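Local coordinates for protein methyltransferase (Streptococcus mutans, PDB 2B78) that probably methylates RNA, using S-adenosyl-L-methionine as the methyl donor, at residues Ala225-Ala230 / Met236-Val241; Phe273-Tyr278 / Leu284-Ile289. All coordinates share one frame; numbering follows the deposited sequence.

In the fold
Contacts 1 and 2 lie about 14 Å apart, centre to centre, on the sheet of the Rossmann-like methyltransferase domain. Contact 1 pairs helix 225-232 with strand 237-242; contact 2 pairs helix 272-281 with the chain entering strand 286-291. They meet through strand 237-242: Thr-239 OG1 lies 3.3 Å from Tyr-286 OH, a weak hydrogen bond, and Val-241 CG2 packs 4.0 Å from Tyr-275 CG. Both approach the S-adenosyl-L-homocysteine site seen in this protein, although that ligand is absent from this chain. The side chain of Ser-240 is about 7 Å from that of the ligand-binding Asp-242, and the side chain of Tyr-275 about 5 Å from that of Val-272.

Contact 1. Residues Ala225-Ala230 / Met236-Val241; sequences AFSVAA and MATTSV
Ser-227 of the helix meets Ser-240 of the strand within the beta-alpha-beta unit formed by strand 215-219, helix 225-232 and strand 237-242, part of a Rossmann-like methyltransferase fold. The segment axes run almost exactly antiparallel, at 175°, and approach to 8.6 Å, the return path expected of a crossover helix against the next strand. Along the helix, Phe-226 sends its ring away from this strand and onto helix 200-210. Ser-227 follows as the central residue, its CA 6.1 Å from the CA of Thr-238. Its OG stands anti to its own carbonyl carbon (chi1 -60°), which turns the hydroxyl toward Ser-240. The two OG atoms are 2.5 Å apart, a short hydrogen bond in which either serine could be the donor. Asn-218 ND2, from strand 215-219, also bonds to Ser-227 OG, so this buried hydroxyl links two strands of the sheet to the helix. The CB of Ser-227 lies 3.8 Å from Thr-238 OG1, a packing contact; the polar partner of that threonine hydroxyl is His-265 ND1. Val-228 and Ala-229 turn to other parts of the fold, the CB of Val-228 pointing away from the strand. One turn after Ser-227, Ala-230 faces the sheet again. Thr-238 has OG1 between its backbone N and carbonyl carbon (chi1 75°), while its methyl, anti to that carbonyl carbon, is carried to the helix. There CG2 of Thr-238 lies 4.0 Å from Ser-227 O and 4.4 Å from Ala-230 CB.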
ATOM      1  N   ALA A 225       0.161  -4.619  13.415  1.00  9.46           N
ATOM      2  CA  ALA A 225      -1.272  -4.488  13.162  1.00  8.86           C
ATOM      3  C   ALA A 225      -1.923  -5.853  12.871  1.00 10.20           C
ATOM      4  O   ALA A 225      -3.088  -6.067  13.219  1.00 11.94           O
ATOM      5  CB  ALA A 225      -1.521  -3.523  12.004  1.00  8.53           C
ATOM      6  N   PHE A 226      -1.198  -6.773  12.229  1.00  7.48           N
ATOM      7  CA  PHE A 226      -1.759  -8.110  11.945  1.00  7.24           C
ATOM      8  C   PHE A 226      -1.915  -8.898  13.242  1.00  7.40           C
ATOM      9  O   PHE A 226      -2.841  -9.698  13.397  1.00  6.80           O
ATOM     10  CB  PHE A 226      -0.852  -8.931  11.016  1.00  5.18           C
ATOM     11  CG  PHE A 226      -0.918  -8.546   9.567  1.00  2.17           C
ATOM     12  CD1 PHE A 226      -2.134  -8.457   8.897  1.00  1.39           C
ATOM     13  CD2 PHE A 226       0.261  -8.322   8.853  1.00  1.39           C
ATOM     14  CE1 PHE A 226      -2.174  -8.155   7.535  1.00  3.00           C
ATOM     15  CE2 PHE A 226       0.233  -8.023   7.497  1.00  2.03           C
ATOM     16  CZ  PHE A 226      -0.989  -7.939   6.832  1.00  2.05           C
ATOM     17  N   SER A 227      -0.989  -8.679  14.173  1.00  8.39           N
ATOM     18  CA  SER A 227      -1.017  -9.377  15.445  1.00  9.18           C
ATOM     19  C   SER A 227      -2.211  -8.961  16.294  1.00 10.15           C
ATOM     20  O   SER A 227      -2.884  -9.810  16.895  1.00  8.65           O
ATOM     21  CB  SER A 227       0.285  -9.118  16.201  1.00 10.31           C
ATOM     22  OG  SER A 227       1.380  -9.593  15.444  1.00 12.86           O
ATOM     23  N   VAL A 228      -2.485  -7.659  16.341  1.00 11.30           N
ATOM     24  CA  VAL A 228      -3.621  -7.166  17.108  1.00 11.73           C
ATOM     25  C   VAL A 228      -4.926  -7.678  16.484  1.00 10.70           C
ATOM     26  O   VAL A 228      -5.859  -8.046  17.197  1.00 11.53           O
ATOM     27  CB  VAL A 228      -3.614  -5.601  17.188  1.00 13.88           C
ATOM     28  CG1 VAL A 228      -3.919  -4.990  15.833  1.00 14.94           C
ATOM     29  CG2 VAL A 228      -4.612  -5.125  18.230  1.00 14.98           C
ATOM     30  N   ALA A 229      -4.976  -7.725  15.155  1.00 10.19           N
ATOM     31  CA  ALA A 229      -6.158  -8.216  14.437  1.00  9.20           C
ATOM     32  C   ALA A 229      -6.404  -9.678  14.817  1.00  9.23           C
ATOM     33  O   ALA A 229      -7.523 -10.080  15.172  1.00  8.44           O
ATOM     34  CB  ALA A 229      -5.937  -8.096  12.918  1.00  6.60           C
ATOM     35  N   ALA A 230      -5.348 -10.478  14.746  1.00  8.30           N
ATOM     36  CA  ALA A 230      -5.451 -11.888  15.100  1.00 10.24           C
ATOM     37  C   ALA A 230      -5.883 -12.053  16.562  1.00 10.38           C
ATOM     38  O   ALA A 230      -6.688 -12.928  16.884  1.00 10.91           O
ATOM     39  CB  ALA A 230      -4.113 -12.574  14.859  1.00  9.90           C
ATOM     40  N   MET A 236      -4.620 -17.828  19.840  1.00 14.99           N
ATOM     41  CA  MET A 236      -4.133 -18.345  21.108  1.00 15.99           C
ATOM     42  C   MET A 236      -2.965 -17.507  21.614  1.00 15.81           C
ATOM     43  O   MET A 236      -2.859 -17.228  22.811  1.00 16.41           O
ATOM     44  CB  MET A 236      -3.683 -19.795  20.958  1.00 17.67           C
ATOM     45  CG  MET A 236      -3.221 -20.406  22.273  1.00 22.25           C
ATOM     46  SD  MET A 236      -2.639 -22.106  22.099  1.00 28.75           S
ATOM     47  CE  MET A 236      -4.209 -22.980  21.833  1.00 26.83           C
ATOM     48  N   ALA A 237      -2.084 -17.121  20.700  1.00 13.12           N
ATOM     49  CA  ALA A 237      -0.917 -16.330  21.061  1.00 12.62           C
ATOM     50  C   ALA A 237      -0.306 -15.722  19.803  1.00 11.78           C
ATOM     51  O   ALA A 237      -0.544 -16.200  18.705  1.00 12.79           O
ATOM     52  CB  ALA A 237       0.108 -17.224  21.758  1.00 10.63           C
ATOM     53  N   THR A 238       0.476 -14.659  19.949  1.00 10.43           N
ATOM     54  CA  THR A 238       1.117 -14.087  18.774  1.00 10.35           C
ATOM     55  C   THR A 238       2.493 -13.579  19.137  1.00 10.23           C
ATOM     56  O   THR A 238       2.731 -13.098  20.253  1.00 11.41           O
ATOM     57  CB  THR A 238       0.324 -12.907  18.161  1.00 10.78           C
ATOM     58  OG1 THR A 238       0.493 -11.738  18.976  1.00 14.13           O
ATOM     59  CG2 THR A 238      -1.149 -13.246  18.065  1.00 10.79           C
ATOM     60  N   THR A 239       3.408 -13.716  18.195  1.00 10.86           N
ATOM     61  CA  THR A 239       4.767 -13.243  18.366  1.00 10.61           C
ATOM     62  C   THR A 239       5.002 -12.336  17.175  1.00 11.03           C
ATOM     63  O   THR A 239       4.880 -12.767  16.035  1.00 10.96           O
ATOM     64  CB  THR A 239       5.767 -14.397  18.339  1.00 10.92           C
ATOM     65  OG1 THR A 239       5.482 -15.289  19.424  1.00 10.53           O
ATOM     66  CG2 THR A 239       7.193 -13.862  18.462  1.00 10.80           C
ATOM     67  N   SER A 240       5.335 -11.076  17.445  1.00 10.55           N
ATOM     68  CA  SER A 240       5.558 -10.097  16.395  1.00 10.50           C
ATOM     69  C   SER A 240       7.038  -9.740  16.337  1.00 11.97           C
ATOM     70  O   SER A 240       7.622  -9.290  17.330  1.00 11.42           O
ATOM     71  CB  SER A 240       4.719  -8.854  16.683  1.00  8.98           C
ATOM     72  OG  SER A 240       3.374  -9.222  16.961  1.00  9.03           O
ATOM     73  N   VAL A 241       7.641  -9.936  15.171  1.00 12.42           N
ATOM     74  CA  VAL A 241       9.067  -9.672  15.017  1.00 13.04           C
ATOM     75  C   VAL A 241       9.413  -8.575  14.021  1.00 14.82           C
ATOM     76  O   VAL A 241       9.017  -8.635  12.850  1.00 13.08           O
ATOM     77  CB  VAL A 241       9.805 -10.956  14.588  1.00 11.41           C
ATOM     78  CG1 VAL A 241      11.324 -10.722  14.630  1.00  9.44           C
ATOM     79  CG2 VAL A 241       9.398 -12.115  15.479  1.00  9.75           C
TER

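Contact 2. Residues Phe273-Tyr278 / Leu284-Ile289; sequences FDYFKY and LTYDII
Tyr-278 and Leu-284 mark the closest backbone approach between 273-278 and 284-289, with their CA atoms 8.2 Å apart. The first segment is regular helix. The second turns a corner at Asp-287, whose backbone angles are helical rather than extended, and continues as strand through Ile-288 and Ile-289. Helix 272-281 connects edge strand 265-269 to strand 286-291, which lies beside strand 215-219 in the parallel part of the sheet, a crossover of the Rossmann-like methyltransferase fold. With the backbones held that far apart, it is long side chains that span the gap. Tyr-275 and Tyr-286 reach for each other from opposite directions, and their OH atoms form a hydrogen bond of 2.7 Å in which either could donate. Each hydroxyl approaches the edge of the other ring near its plane, but the two ring planes are inclined by about 46°, so this is a hydroxyl contact and not a stack. Tyr-275 has CG anti to its backbone N (chi1 -169°), an orientation that carries the ring off the helix flank and across to the strand. Leu-284 crosses that side chain at roughly a right angle and brings CD1 to 3.7 Å from Tyr-275 OH. The same methyl lies 4.4 Å from Tyr-278 CD2, so one leucine branch touches tyrosines on successive helical turns. Tyr-275 and Tyr-286 both rest on Leu-217 of strand 215-219, Phe-276 packs against helix 306-319, and the corner is fixed by the Asp-287 carboxylate, bonded to Thr-215 N and Ser-322 OG.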
ATOM      1  N   PHE A 273      16.007 -13.035   9.834  1.00 15.54           N
ATOM      2  CA  PHE A 273      16.779 -14.255   9.618  1.00 16.15           C
ATOM      3  C   PHE A 273      17.390 -14.703  10.935  1.00 15.54           C
ATOM      4  O   PHE A 273      17.525 -15.904  11.186  1.00 16.04           O
ATOM      5  CB  PHE A 273      17.859 -14.042   8.560  1.00 15.53           C
ATOM      6  CG  PHE A 273      17.318 -14.000   7.164  1.00 16.96           C
ATOM      7  CD1 PHE A 273      16.786 -15.152   6.577  1.00 17.41           C
ATOM      8  CD2 PHE A 273      17.289 -12.808   6.449  1.00 15.27           C
ATOM      9  CE1 PHE A 273      16.230 -15.110   5.290  1.00 18.57           C
ATOM     10  CE2 PHE A 273      16.734 -12.759   5.160  1.00 16.63           C
ATOM     11  CZ  PHE A 273      16.205 -13.910   4.584  1.00 16.17           C
ATOM     12  N   ASP A 274      17.753 -13.748  11.789  1.00 15.53           N
ATOM     13  CA  ASP A 274      18.310 -14.116  13.086  1.00 14.38           C
ATOM     14  C   ASP A 274      17.205 -14.776  13.906  1.00 13.53           C
ATOM     15  O   ASP A 274      17.475 -15.659  14.735  1.00 13.44           O
ATOM     16  CB  ASP A 274      18.857 -12.895  13.840  1.00 13.18           C
ATOM     17  CG  ASP A 274      20.195 -12.412  13.292  1.00 14.41           C
ATOM     18  OD1 ASP A 274      20.924 -13.210  12.662  1.00 13.69           O
ATOM     19  OD2 ASP A 274      20.529 -11.229  13.502  1.00 16.78           O
ATOM     20  N   TYR A 275      15.959 -14.356  13.686  1.00 12.27           N
ATOM     21  CA  TYR A 275      14.868 -14.966  14.430  1.00 12.03           C
ATOM     22  C   TYR A 275      14.604 -16.388  13.939  1.00 10.95           C
ATOM     23  O   TYR A 275      14.228 -17.256  14.726  1.00 10.14           O
ATOM     24  CB  TYR A 275      13.572 -14.153  14.327  1.00 12.62           C
ATOM     25  CG  TYR A 275      12.542 -14.654  15.313  1.00 14.35           C
ATOM     26  CD1 TYR A 275      12.636 -14.328  16.667  1.00 14.98           C
ATOM     27  CD2 TYR A 275      11.536 -15.536  14.919  1.00 15.03           C
ATOM     28  CE1 TYR A 275      11.761 -14.875  17.611  1.00 15.71           C
ATOM     29  CE2 TYR A 275      10.648 -16.089  15.856  1.00 16.43           C
ATOM     30  CZ  TYR A 275      10.771 -15.754  17.200  1.00 15.01           C
ATOM     31  OH  TYR A 275       9.919 -16.299  18.136  1.00 16.29           O
ATOM     32  N   PHE A 276      14.790 -16.630  12.641  1.00 10.55           N
ATOM     33  CA  PHE A 276      14.574 -17.967  12.105  1.00 11.24           C
ATOM     34  C   PHE A 276      15.532 -18.917  12.802  1.00 12.48           C
ATOM     35  O   PHE A 276      15.142 -20.001  13.240  1.00 14.42           O
ATOM     36  CB  PHE A 276      14.815 -18.001  10.588  1.00 11.32           C
ATOM     37  CG  PHE A 276      13.625 -17.565   9.765  1.00 10.85           C
ATOM     38  CD1 PHE A 276      12.354 -18.061  10.036  1.00 10.13           C
ATOM     39  CD2 PHE A 276      13.793 -16.698   8.684  1.00 12.34           C
ATOM     40  CE1 PHE A 276      11.262 -17.702   9.243  1.00 11.02           C
ATOM     41  CE2 PHE A 276      12.711 -16.336   7.884  1.00 11.17           C
ATOM     42  CZ  PHE A 276      11.443 -16.837   8.163  1.00 10.57           C
ATOM     43  N   LYS A 277      16.788 -18.496  12.923  1.00 11.62           N
ATOM     44  CA  LYS A 277      17.814 -19.299  13.581  1.00 12.21           C
ATOM     45  C   LYS A 277      17.532 -19.513  15.074  1.00 10.89           C
ATOM     46  O   LYS A 277      17.807 -20.581  15.629  1.00 10.55           O
ATOM     47  CB  LYS A 277      19.183 -18.630  13.411  1.00 13.47           C
ATOM     48  CG  LYS A 277      20.314 -19.396  14.086  1.00 14.82           C
ATOM     49  CD  LYS A 277      21.669 -18.770  13.789  1.00 20.61           C
ATOM     50  CE  LYS A 277      22.795 -19.618  14.354  1.00 22.71           C
ATOM     51  NZ  LYS A 277      24.130 -19.042  14.047  1.00 25.84           N
ATOM     52  N   TYR A 278      17.011 -18.481  15.723  1.00 11.54           N
ATOM     53  CA  TYR A 278      16.676 -18.530  17.146  1.00 11.24           C
ATOM     54  C   TYR A 278      15.550 -19.534  17.354  1.00 11.29           C
ATOM     55  O   TYR A 278      15.543 -20.317  18.312  1.00 12.02           O
ATOM     56  CB  TYR A 278      16.208 -17.150  17.613  1.00 11.73           C
ATOM     57  CG  TYR A 278      16.087 -17.001  19.116  1.00 14.24           C
ATOM     58  CD1 TYR A 278      17.225 -16.907  19.916  1.00 15.49           C
ATOM     59  CD2 TYR A 278      14.841 -16.949  19.736  1.00 14.51           C
ATOM     60  CE1 TYR A 278      17.126 -16.761  21.302  1.00 15.73           C
ATOM     61  CE2 TYR A 278      14.727 -16.807  21.124  1.00 14.10           C
ATOM     62  CZ  TYR A 278      15.875 -16.712  21.897  1.00 14.94           C
ATOM     63  OH  TYR A 278      15.781 -16.566  23.270  1.00 17.23           O
ATOM     64  N   LEU A 284      10.973 -23.489  18.395  1.00 14.70           N
ATOM     65  CA  LEU A 284       9.749 -22.705  18.383  1.00 14.85           C
ATOM     66  C   LEU A 284       8.975 -22.905  17.077  1.00 15.42           C
ATOM     67  O   LEU A 284       9.500 -22.636  15.998  1.00 16.22           O
ATOM     68  CB  LEU A 284      10.081 -21.224  18.561  1.00 12.87           C
ATOM     69  CG  LEU A 284      10.895 -20.845  19.795  1.00 12.86           C
ATOM     70  CD1 LEU A 284      11.169 -19.339  19.788  1.00 11.93           C
ATOM     71  CD2 LEU A 284      10.140 -21.266  21.047  1.00 10.78           C
ATOM     72  N   THR A 285       7.733 -23.381  17.181  1.00 15.64           N
ATOM     73  CA  THR A 285       6.888 -23.581  16.002  1.00 14.92           C
ATOM     74  C   THR A 285       5.569 -22.844  16.156  1.00 15.51           C
ATOM     75  O   THR A 285       5.055 -22.669  17.267  1.00 15.75           O
ATOM     76  CB  THR A 285       6.591 -25.077  15.723  1.00 13.48           C
ATOM     77  OG1 THR A 285       6.030 -25.689  16.886  1.00 12.97           O
ATOM     78  CG2 THR A 285       7.871 -25.804  15.322  1.00 16.25           C
ATOM     79  N   TYR A 286       5.015 -22.422  15.030  1.00 16.15           N
ATOM     80  CA  TYR A 286       3.773 -21.669  15.025  1.00 15.44           C
ATOM     81  C   TYR A 286       2.769 -22.256  14.033  1.00 16.04           C
ATOM     82  O   TYR A 286       3.161 -22.811  13.002  1.00 16.17           O
ATOM     83  CB  TYR A 286       4.086 -20.228  14.643  1.00 15.76           C
ATOM     84  CG  TYR A 286       5.009 -19.524  15.607  1.00 14.74           C
ATOM     85  CD1 TYR A 286       4.497 -18.751  16.640  1.00 14.70           C
ATOM     86  CD2 TYR A 286       6.401 -19.631  15.485  1.00 14.80           C
ATOM     87  CE1 TYR A 286       5.335 -18.091  17.532  1.00 15.49           C
ATOM     88  CE2 TYR A 286       7.252 -18.975  16.379  1.00 15.11           C
ATOM     89  CZ  TYR A 286       6.709 -18.209  17.396  1.00 15.23           C
ATOM     90  OH  TYR A 286       7.524 -17.545  18.280  1.00 18.81           O
ATOM     91  N   ASP A 287       1.480 -22.121  14.347  1.00 15.36           N
ATOM     92  CA  ASP A 287       0.406 -22.626  13.493  1.00 15.02           C
ATOM     93  C   ASP A 287       0.219 -21.784  12.241  1.00 14.60           C
ATOM     94  O   ASP A 287      -0.161 -22.291  11.180  1.00 15.94           O
ATOM     95  CB  ASP A 287      -0.924 -22.645  14.256  1.00 13.71           C
ATOM     96  CG  ASP A 287      -0.890 -23.560  15.458  1.00 14.49           C
ATOM     97  OD1 ASP A 287      -0.289 -24.647  15.347  1.00 12.28           O
ATOM     98  OD2 ASP A 287      -1.471 -23.200  16.504  1.00 12.21           O
ATOM     99  N   ILE A 288       0.475 -20.489  12.383  1.00 13.36           N
ATOM    100  CA  ILE A 288       0.308 -19.541  11.298  1.00 11.17           C
ATOM    101  C   ILE A 288       1.487 -18.576  11.278  1.00 10.88           C
ATOM    102  O   ILE A 288       1.840 -18.013  12.309  1.00  9.98           O
ATOM    103  CB  ILE A 288      -0.994 -18.733  11.507  1.00 12.06           C
ATOM    104  CG1 ILE A 288      -2.187 -19.689  11.586  1.00 12.34           C
ATOM    105  CG2 ILE A 288      -1.183 -17.719  10.381  1.00 10.70           C
ATOM    106  CD1 ILE A 288      -3.498 -19.002  11.989  1.00 13.01           C
ATOM    107  N   ILE A 289       2.093 -18.395  10.107  1.00 11.58           N
ATOM    108  CA  ILE A 289       3.218 -17.478   9.956  1.00 11.31           C
ATOM    109  C   ILE A 289       2.865 -16.435   8.907  1.00 12.38           C
ATOM    110  O   ILE A 289       2.518 -16.763   7.770  1.00 12.05           O
ATOM    111  CB  ILE A 289       4.514 -18.215   9.533  1.00 11.54           C
ATOM    112  CG1 ILE A 289       4.932 -19.204  10.630  1.00 10.83           C
ATOM    113  CG2 ILE A 289       5.640 -17.208   9.313  1.00 11.18           C
ATOM    114  CD1 ILE A 289       6.150 -20.029  10.272  1.00 11.33           C
TER